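Local coordinates for disease resistance protein RRS1 (Arabidopsis thaliana, PDB 7P8K) that acts as an immune receptor and transcription factor whose WRKY domain recognises W-box DNA and here captures the processed bacterial effector AvrRps4, at the zinc ion site and the interface of chains A and B. Numbering follows the deposited sequence. Chains: chain A, Disease resistance protein RRS1; chain B, Avirulence protein,Avirulence protein.

Contact 1: the zinc ion site. Residues chain A 20, 42, 44, 50, 52, 74-77. With ZN (zinc ion), chain C.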
loop_
_atom_site.group_PDB
_atom_site.type_symbol
_atom_site.label_atom_id
_atom_site.label_comp_id
_atom_site.label_asym_id
_atom_site.label_seq_id
_atom_site.Cartn_x
_atom_site.Cartn_y
_atom_site.Cartn_z
ATOM N N TRP A 20 2.620 -17.152 1.689
ATOM C CA TRP A 20 3.580 -16.235 1.010
ATOM C C TRP A 20 4.303 -15.359 2.044
ATOM O O TRP A 20 3.857 -15.318 3.206
ATOM C CB TRP A 20 2.867 -15.376 -0.047
ATOM C CG TRP A 20 2.102 -16.162 -1.067
ATOM C CD1 TRP A 20 0.765 -16.446 -1.060
ATOM C CD2 TRP A 20 2.631 -16.774 -2.256
ATOM N NE1 TRP A 20 0.428 -17.202 -2.151
ATOM C CE2 TRP A 20 1.553 -17.418 -2.904
ATOM C CE3 TRP A 20 3.904 -16.844 -2.832
ATOM C CZ2 TRP A 20 1.717 -18.122 -4.097
ATOM C CZ3 TRP A 20 4.064 -17.542 -4.009
ATOM C CH2 TRP A 20 2.984 -18.167 -4.632
ATOM N N CYS A 42 4.530 -8.405 -2.299
ATOM C CA CYS A 42 5.357 -9.636 -2.171
ATOM C C CYS A 42 6.777 -9.236 -1.766
ATOM O O CYS A 42 7.295 -8.229 -2.298
ATOM C CB CYS A 42 5.371 -10.456 -3.457
ATOM S SG CYS A 42 6.226 -12.043 -3.273
ATOM N N TYR A 44 9.237 -10.540 -2.709
ATOM C CA TYR A 44 10.036 -10.818 -3.931
ATOM C C TYR A 44 9.707 -9.801 -5.027
ATOM O O TYR A 44 10.173 -9.980 -6.168
ATOM C CB TYR A 44 9.804 -12.263 -4.373
ATOM C CG TYR A 44 10.226 -13.269 -3.334
ATOM C CD1 TYR A 44 11.563 -13.443 -3.016
ATOM C CD2 TYR A 44 9.291 -14.014 -2.636
ATOM C CE1 TYR A 44 11.965 -14.349 -2.049
ATOM C CE2 TYR A 44 9.674 -14.923 -1.664
ATOM C CZ TYR A 44 11.016 -15.093 -1.370
ATOM O OH TYR A 44 11.399 -15.986 -0.416
ATOM N N CYS A 50 7.977 -9.559 -8.768
ATOM C CA CYS A 50 6.607 -10.018 -8.411
ATOM C C CYS A 50 5.646 -8.819 -8.335
ATOM O O CYS A 50 6.039 -7.758 -7.805
ATOM C CB CYS A 50 6.625 -10.797 -7.102
ATOM S SG CYS A 50 5.146 -11.809 -6.866
ATOM N N ALA A 52 2.334 -9.278 -7.206
ATOM C CA ALA A 52 1.295 -9.710 -6.243
ATOM C C ALA A 52 1.206 -8.719 -5.082
ATOM O O ALA A 52 2.260 -8.237 -4.621
ATOM C CB ALA A 52 1.603 -11.101 -5.745
ATOM N N HIS A 74 1.469 -14.612 -8.036
ATOM C CA HIS A 74 2.944 -14.492 -7.880
ATOM C C HIS A 74 3.636 -15.063 -9.119
ATOM O O HIS A 74 3.086 -16.010 -9.699
ATOM C CB HIS A 74 3.434 -15.216 -6.621
ATOM C CG HIS A 74 2.955 -14.604 -5.350
ATOM N ND1 HIS A 74 3.737 -13.748 -4.606
ATOM C CD2 HIS A 74 1.792 -14.739 -4.681
ATOM C CE1 HIS A 74 3.065 -13.368 -3.538
ATOM N NE2 HIS A 74 1.872 -13.964 -3.561
ATOM N N ASN A 75 4.801 -14.517 -9.473
ATOM C CA ASN A 75 5.653 -14.994 -10.593
ATOM C C ASN A 75 6.803 -15.843 -10.025
ATOM O O ASN A 75 7.962 -15.705 -10.502
ATOM C CB ASN A 75 6.147 -13.822 -11.442
ATOM C CG ASN A 75 7.146 -12.965 -10.702
ATOM O OD1 ASN A 75 7.189 -12.989 -9.476
ATOM N ND2 ASN A 75 7.955 -12.219 -11.434
ATOM N N HIS A 76 6.487 -16.715 -9.063
ATOM C CA HIS A 76 7.443 -17.636 -8.394
ATOM C C HIS A 76 6.645 -18.613 -7.539
ATOM O O HIS A 76 5.482 -18.361 -7.243
ATOM C CB HIS A 76 8.468 -16.839 -7.574
ATOM C CG HIS A 76 7.840 -15.870 -6.628
ATOM N ND1 HIS A 76 7.321 -16.264 -5.407
ATOM C CD2 HIS A 76 7.620 -14.542 -6.728
ATOM C CE1 HIS A 76 6.811 -15.218 -4.796
ATOM N NE2 HIS A 76 6.985 -14.146 -5.587
ATOM N N PRO A 77 7.231 -19.756 -7.122
ATOM C CA PRO A 77 6.567 -20.648 -6.175
ATOM C C PRO A 77 6.666 -20.046 -4.768
ATOM O O PRO A 77 7.495 -19.167 -4.584
ATOM C CB PRO A 77 7.389 -21.935 -6.279
ATOM C CG PRO A 77 8.784 -21.431 -6.597
ATOM C CD PRO A 77 8.572 -20.232 -7.501
HETATM ZN ZN ZN C . 5.328 -13.066 -4.939
#
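Two thiolates and two imidazoles close on the zinc ion in the C-X7-C...H-X-H zinc finger that holds the WRKY domain together. A:Cys42 SG lies 2.2 Å and A:Cys50 SG 2.3 Å from ZN. A:His76 binds ZN through NE2 at 2.1 Å. A:His74 instead uses ND1, the ring nitrogen nearer its backbone, at a modelled 1.8 Å from ZN. The four form a near-tetrahedral shell, widest between the two imidazole nitrogens at 125°. Both cysteines swing SG anti to the backbone N, whereas the histidines diverge: A:His74 sets CG anti to its carbonyl carbon, and A:His76 takes the crowded position between backbone N and carbonyl carbon (chi1 52°), so that its far nitrogen reaches the metal.

Around this shell, A:His74 is held flat between A:Ala52 CB, over the centre of one face, and the six-membered side of the A:Trp20 indole, with CE3 over the other. The ring of A:His76 is flanked more loosely, by A:Tyr44 CG near the rim of one face and A:His74 CB on the opposite one. A:His76 ND1 donates a nearly straight hydrogen bond of 3.0 Å to A:Pro77 O; the acceptor lies in the imidazole plane, but the donor stands above the carbonyl plane. With the metal bond, it probably helps to fix the ring's rotation. A:Tyr44 N donates to A:Cys42 SG at 3.4 Å, a contact that may temper the thiolate's charge.

Contact 2: the interface of chains A and B. Residues chain A 27-29, 37, 39, 55; chain B 37, 40-41, 44, 56, 59-60, 63.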
loop_
_atom_site.group_PDB
_atom_site.type_symbol
_atom_site.label_atom_id
_atom_site.label_comp_id
_atom_site.label_asym_id
_atom_site.label_seq_id
_atom_site.Cartn_x
_atom_site.Cartn_y
_atom_site.Cartn_z
ATOM N N GLN A 27 -0.893 1.632 5.063
ATOM C CA GLN A 27 -2.206 1.390 5.717
ATOM C C GLN A 27 -3.120 2.607 5.519
ATOM O O GLN A 27 -2.609 3.737 5.420
ATOM C CB GLN A 27 -2.015 1.143 7.211
ATOM C CG GLN A 27 -1.341 2.307 7.925
ATOM C CD GLN A 27 -1.182 2.091 9.409
ATOM O OE1 GLN A 27 -1.530 1.045 9.957
ATOM N NE2 GLN A 27 -0.650 3.099 10.077
ATOM N N LYS A 28 -4.433 2.383 5.503
ATOM C CA LYS A 28 -5.461 3.449 5.386
ATOM C C LYS A 28 -6.377 3.397 6.611
ATOM O O LYS A 28 -6.839 2.303 6.952
ATOM C CB LYS A 28 -6.271 3.259 4.096
ATOM C CG LYS A 28 -7.298 4.343 3.798
ATOM C CD LYS A 28 -8.207 3.988 2.644
ATOM C CE LYS A 28 -8.773 5.212 1.962
ATOM N NZ LYS A 28 -10.053 4.913 1.286
ATOM N N ASP A 29 -6.631 4.544 7.241
ATOM C CA ASP A 29 -7.732 4.711 8.225
ATOM C C ASP A 29 -9.050 4.560 7.462
ATOM O O ASP A 29 -9.292 5.352 6.543
ATOM C CB ASP A 29 -7.607 6.040 8.966
ATOM C CG ASP A 29 -6.313 6.176 9.746
ATOM O OD1 ASP A 29 -5.806 5.138 10.224
ATOM O OD2 ASP A 29 -5.822 7.316 9.867
ATOM N N ARG A 37 -6.773 -0.624 7.344
ATOM C CA ARG A 37 -6.502 -1.621 6.282
ATOM C C ARG A 37 -4.997 -1.620 6.009
ATOM O O ARG A 37 -4.426 -0.524 5.856
ATOM C CB ARG A 37 -7.291 -1.293 5.013
ATOM C CG ARG A 37 -7.157 -2.330 3.906
ATOM C CD ARG A 37 -7.812 -1.861 2.621
ATOM N NE ARG A 37 -9.195 -1.462 2.855
ATOM C CZ ARG A 37 -9.812 -0.447 2.258
ATOM N NH1 ARG A 37 -11.067 -0.168 2.564
ATOM N NH2 ARG A 37 -9.174 0.301 1.375
ATOM N N TYR A 39 -1.861 -2.624 3.534
ATOM C CA TYR A 39 -1.503 -2.806 2.111
ATOM C C TYR A 39 -0.140 -3.484 2.069
ATOM O O TYR A 39 0.831 -2.872 2.562
ATOM C CB TYR A 39 -1.519 -1.467 1.377
ATOM C CG TYR A 39 -2.870 -0.804 1.301
ATOM C CD1 TYR A 39 -3.472 -0.273 2.429
ATOM C CD2 TYR A 39 -3.541 -0.679 0.091
ATOM C CE1 TYR A 39 -4.705 0.355 2.361
ATOM C CE2 TYR A 39 -4.774 -0.053 0.005
ATOM C CZ TYR A 39 -5.355 0.478 1.143
ATOM O OH TYR A 39 -6.568 1.103 1.071
ATOM N N GLN A 55 -4.662 -6.901 0.481
ATOM C CA GLN A 55 -5.193 -5.907 1.448
ATOM C C GLN A 55 -5.897 -6.664 2.572
ATOM O O GLN A 55 -6.736 -7.535 2.270
ATOM C CB GLN A 55 -6.114 -4.925 0.738
ATOM C CG GLN A 55 -5.362 -3.973 -0.172
ATOM C CD GLN A 55 -6.294 -3.026 -0.881
ATOM O OE1 GLN A 55 -7.484 -2.947 -0.586
ATOM N NE2 GLN A 55 -5.756 -2.296 -1.839
ATOM N N MET B 37 1.349 2.979 -2.904
ATOM C CA MET B 37 0.301 3.383 -1.933
ATOM C C MET B 37 -0.409 4.619 -2.493
ATOM O O MET B 37 -1.650 4.647 -2.478
ATOM C CB MET B 37 0.895 3.698 -0.553
ATOM C CG MET B 37 -0.139 3.832 0.557
ATOM S SD MET B 37 -1.115 2.324 0.840
ATOM C CE MET B 37 -2.598 3.048 1.538
ATOM N N ASN B 40 -2.871 3.432 -5.004
ATOM C CA ASN B 40 -4.061 2.831 -4.348
ATOM C C ASN B 40 -4.980 3.963 -3.894
ATOM O O ASN B 40 -6.188 3.931 -4.218
ATOM C CB ASN B 40 -3.676 1.965 -3.154
ATOM C CG ASN B 40 -2.825 0.787 -3.558
ATOM O OD1 ASN B 40 -3.258 -0.045 -4.340
ATOM N ND2 ASN B 40 -1.615 0.716 -3.039
ATOM N N LEU B 41 -4.411 4.934 -3.180
ATOM C CA LEU B 41 -5.179 6.043 -2.567
ATOM C C LEU B 41 -5.832 6.864 -3.674
ATOM O O LEU B 41 -7.004 7.247 -3.502
ATOM C CB LEU B 41 -4.247 6.873 -1.687
ATOM C CG LEU B 41 -3.866 6.196 -0.372
ATOM C CD1 LEU B 41 -2.966 7.085 0.468
ATOM C CD2 LEU B 41 -5.108 5.794 0.417
ATOM N N GLU B 44 -8.733 4.827 -5.080
ATOM C CA GLU B 44 -9.862 4.857 -4.111
ATOM C C GLU B 44 -10.534 6.233 -4.216
ATOM O O GLU B 44 -11.769 6.281 -4.381
ATOM C CB GLU B 44 -9.380 4.506 -2.698
ATOM C CG GLU B 44 -9.055 3.027 -2.506
ATOM C CD GLU B 44 -8.026 2.681 -1.430
ATOM O OE1 GLU B 44 -7.526 3.611 -0.766
ATOM O OE2 GLU B 44 -7.708 1.470 -1.264
ATOM N N GLU B 56 -15.989 9.711 2.069
ATOM C CA GLU B 56 -14.828 8.887 1.634
ATOM C C GLU B 56 -13.878 9.725 0.767
ATOM O O GLU B 56 -12.675 9.428 0.771
ATOM C CB GLU B 56 -15.279 7.642 0.871
ATOM C CG GLU B 56 -14.159 6.632 0.651
ATOM C CD GLU B 56 -13.475 6.175 1.927
ATOM O OE1 GLU B 56 -13.913 5.148 2.486
ATOM O OE2 GLU B 56 -12.519 6.851 2.363
ATOM N N ASN B 59 -11.840 11.513 3.432
ATOM C CA ASN B 59 -10.981 10.527 4.143
ATOM C C ASN B 59 -9.741 10.202 3.287
ATOM O O ASN B 59 -8.603 10.264 3.816
ATOM C CB ASN B 59 -11.776 9.267 4.495
ATOM C CG ASN B 59 -10.969 8.255 5.282
ATOM O OD1 ASN B 59 -10.128 8.624 6.100
ATOM N ND2 ASN B 59 -11.226 6.975 5.053
ATOM N N THR B 60 -9.955 9.882 2.011
ATOM C CA THR B 60 -8.930 9.357 1.076
ATOM C C THR B 60 -8.027 10.503 0.604
ATOM O O THR B 60 -6.793 10.358 0.686
ATOM C CB THR B 60 -9.622 8.614 -0.067
ATOM O OG1 THR B 60 -10.592 7.760 0.536
ATOM C CG2 THR B 60 -8.678 7.788 -0.910
ATOM N N GLN B 63 -5.572 11.561 3.322
ATOM C CA GLN B 63 -4.518 10.538 3.547
ATOM C C GLN B 63 -3.625 10.431 2.311
ATOM O O GLN B 63 -2.510 9.891 2.439
ATOM C CB GLN B 63 -5.139 9.174 3.849
ATOM C CG GLN B 63 -5.793 9.096 5.215
ATOM C CD GLN B 63 -6.328 7.712 5.469
ATOM O OE1 GLN B 63 -5.570 6.786 5.735
ATOM N NE2 GLN B 63 -7.641 7.562 5.382
#
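A:Lys28, the last residue of the WRKYGQK signature, reaches across the face of the AvrRps4 helical hairpin with CG anti to its backbone N and the chain extended beyond it. A:Lys28 crosses B:Gln63 at about a right angle, its CB near OE1 and A:Lys28 CG 3.6 Å from B:Gln63 NE2. Next, CD runs beside B:Glu44 OE1, and CE packs against B:Leu41 CD2 and B:Thr60 CG2. At the tip, A:Lys28 NZ donates to B:Thr60 OG1 at 3.0 Å. A:Lys28 NZ also makes salt bridges, tip to tip, with B:Glu44 OE1 at 3.5 Å and with B:Glu56 OE2, the latter also a weak hydrogen bond.

The amide of B:Gln63 reads the backbone of A:Asp29: OE1 accepts from A:Asp29 N at 2.9 Å, in the carbonyl plane and on a lone pair, while NE2 donates to A:Asp29 O. B:Asn59 ND2 also donates to A:Asp29 O at 2.9 Å, so two amides grip one carbonyl.

B:Glu44 OE2 uses its syn lone pair to accept from A:Tyr39 OH at 2.6 Å, at the edge of the phenol ring. A:Arg37 NH2 both donates to that hydroxyl and pairs with the carboxylate, probably stabilising its charge. B:Met37, bent at chi2 (61°), lays CE over one ring face of A:Tyr39, displaced toward the rim, 3.6 Å from its centroid.

The site joins the end of strand 22-28 and the neighbouring strand 37-42 to both effector helices, 26-50 and 54-82, near the turn between them.

Contact 3: the interface of chains A and B. Residues chain A 25, 41, 45-46, 53; chain B 29, 32-33, 36.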
loop_
_atom_site.group_PDB
_atom_site.type_symbol
_atom_site.label_atom_id
_atom_site.label_comp_id
_atom_site.label_asym_id
_atom_site.label_seq_id
_atom_site.Cartn_x
_atom_site.Cartn_y
_atom_site.Cartn_z
ATOM N N TYR A 25 3.565 -2.023 2.778
ATOM C CA TYR A 25 4.003 -0.759 2.133
ATOM C C TYR A 25 3.100 0.404 2.562
ATOM O O TYR A 25 3.508 1.553 2.326
ATOM C CB TYR A 25 4.109 -0.930 0.616
ATOM C CG TYR A 25 2.819 -1.136 -0.133
ATOM C CD1 TYR A 25 2.292 -2.402 -0.334
ATOM C CD2 TYR A 25 2.149 -0.063 -0.691
ATOM C CE1 TYR A 25 1.122 -2.595 -1.051
ATOM C CE2 TYR A 25 0.974 -0.238 -1.399
ATOM C CZ TYR A 25 0.457 -1.508 -1.587
ATOM O OH TYR A 25 -0.709 -1.683 -2.284
ATOM N N ARG A 41 2.772 -5.953 -0.239
ATOM C CA ARG A 41 3.367 -6.384 -1.538
ATOM C C ARG A 41 4.332 -7.547 -1.297
ATOM O O ARG A 41 4.881 -7.638 -0.197
ATOM C CB ARG A 41 4.076 -5.226 -2.250
ATOM C CG ARG A 41 5.100 -4.472 -1.417
ATOM C CD ARG A 41 6.461 -5.134 -1.356
ATOM N NE ARG A 41 7.513 -4.151 -1.131
ATOM C CZ ARG A 41 8.746 -4.426 -0.721
ATOM N NH1 ARG A 41 9.117 -5.671 -0.477
ATOM N NH2 ARG A 41 9.612 -3.443 -0.548
ATOM N N LYS A 45 8.963 -8.749 -4.684
ATOM C CA LYS A 45 8.563 -7.671 -5.625
ATOM C C LYS A 45 9.791 -7.198 -6.408
ATOM O O LYS A 45 9.669 -7.008 -7.626
ATOM C CB LYS A 45 7.918 -6.510 -4.860
ATOM C CG LYS A 45 7.524 -5.292 -5.686
ATOM C CD LYS A 45 6.999 -4.162 -4.826
ATOM C CE LYS A 45 6.823 -2.865 -5.583
ATOM N NZ LYS A 45 5.806 -2.994 -6.651
ATOM N N PHE A 46 10.927 -7.017 -5.735
ATOM C CA PHE A 46 12.133 -6.371 -6.311
ATOM C C PHE A 46 13.113 -7.429 -6.826
ATOM O O PHE A 46 13.640 -7.245 -7.942
ATOM C CB PHE A 46 12.741 -5.417 -5.283
ATOM C CG PHE A 46 11.896 -4.188 -5.085
ATOM C CD1 PHE A 46 11.878 -3.185 -6.041
ATOM C CD2 PHE A 46 11.073 -4.059 -3.976
ATOM C CE1 PHE A 46 11.080 -2.063 -5.875
ATOM C CE2 PHE A 46 10.277 -2.936 -3.810
ATOM C CZ PHE A 46 10.281 -1.941 -4.761
ATOM N N THR A 53 -0.020 -8.445 -4.632
ATOM C CA THR A 53 -0.344 -7.603 -3.452
ATOM C C THR A 53 -1.576 -8.180 -2.750
ATOM O O THR A 53 -2.301 -8.974 -3.372
ATOM C CB THR A 53 -0.582 -6.144 -3.857
ATOM O OG1 THR A 53 -1.520 -6.154 -4.934
ATOM C CG2 THR A 53 0.685 -5.432 -4.276
ATOM N N GLN B 29 13.616 1.416 -3.745
ATOM C CA GLN B 29 12.534 0.487 -3.323
ATOM C C GLN B 29 11.480 1.260 -2.530
ATOM O O GLN B 29 10.309 1.250 -2.949
ATOM C CB GLN B 29 13.074 -0.661 -2.471
ATOM C CG GLN B 29 13.867 -1.681 -3.275
ATOM C CD GLN B 29 14.150 -2.943 -2.496
ATOM O OE1 GLN B 29 13.475 -3.263 -1.521
ATOM N NE2 GLN B 29 15.160 -3.676 -2.928
ATOM N N GLU B 32 9.156 3.400 -4.624
ATOM C CA GLU B 32 8.165 2.670 -5.459
ATOM C C GLU B 32 7.034 2.126 -4.583
ATOM O O GLU B 32 5.869 2.156 -5.045
ATOM C CB GLU B 32 8.824 1.519 -6.213
ATOM C CG GLU B 32 9.635 1.967 -7.409
ATOM C CD GLU B 32 10.075 0.814 -8.291
ATOM O OE1 GLU B 32 11.298 0.719 -8.570
ATOM O OE2 GLU B 32 9.194 0.006 -8.688
ATOM N N ASP B 33 7.369 1.631 -3.386
ATOM C CA ASP B 33 6.390 1.155 -2.372
ATOM C C ASP B 33 5.434 2.308 -2.038
ATOM O O ASP B 33 4.216 2.072 -1.968
ATOM C CB ASP B 33 7.088 0.639 -1.109
ATOM C CG ASP B 33 7.690 -0.751 -1.230
ATOM O OD1 ASP B 33 7.092 -1.597 -1.930
ATOM O OD2 ASP B 33 8.758 -0.982 -0.609
ATOM N N LEU B 36 3.330 3.239 -4.919
ATOM C CA LEU B 36 2.267 2.206 -5.039
ATOM C C LEU B 36 1.083 2.606 -4.155
ATOM O O LEU B 36 -0.061 2.571 -4.644
ATOM C CB LEU B 36 2.828 0.841 -4.643
ATOM C CG LEU B 36 1.886 -0.344 -4.846
ATOM C CD1 LEU B 36 1.280 -0.350 -6.241
ATOM C CD2 LEU B 36 2.616 -1.650 -4.584
#
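The tyrosine of the WRKYGQK strand, A:Tyr25, meets effector helix 26-50 together with residues at and beyond the end of strand 37-42. At the centre, A:Arg41 grips B:Asp33 side-on in a salt bridge: NE donates to OD1 at 2.7 Å and NH2 to OD2 at 2.6 Å. The bonds are nearly straight, and the guanidinium and carboxylate lie nearly coplanar. OD2 offers its syn lone pair, whereas OD1 is met from above the carboxylate plane. A:Arg41 gets there with CG in the crowded position (chi1 52°) and a bend at chi2 (82°).

On one flank, A:Phe46 slides antiparallel past B:Gln29, whose CG sits over the ring centre, 3.5 Å from the centroid, with the amide almost parallel to the ring. A:Lys45 CG backs the opposite face, and B:Glu32 CD comes to the ring edge, 3.9 Å from A:Phe46 CE1. On the other flank, B:Leu36 crosses A:Tyr25 at about a right angle and sets CD2 over the ring face, toward its rim, 3.9 Å from the centroid. A:Lys45 NZ is near B:Glu32 and B:Asp33 without touching their charged atoms, perhaps adding long-range attraction.

Because the WRKYGQK strand is the family's DNA-reading element, this contact lets the receptor domain seize the effector through its DNA-binding surface.

Contacts 2 and 3 are neighbouring stretches of one interface, their C-alpha centres about 15 Å apart, and both draw on strands 22-28, 37-42 and 53-58 of the WRKY domain and on effector helix 26-50; contact 2 adds helix 54-82. The C-alpha centre of contact 1 lies about 12 Å from that of contact 3 and about 23 Å from that of contact 2, away from the effector. Strand 37-42 ends in a zinc ligand of contact 1 directly after the arginine of contact 3, so the metal probably stabilises the sheet end and following loop that the effector grips. Occupation of the WRKYGQK strand suggests that effector and W-box DNA would compete.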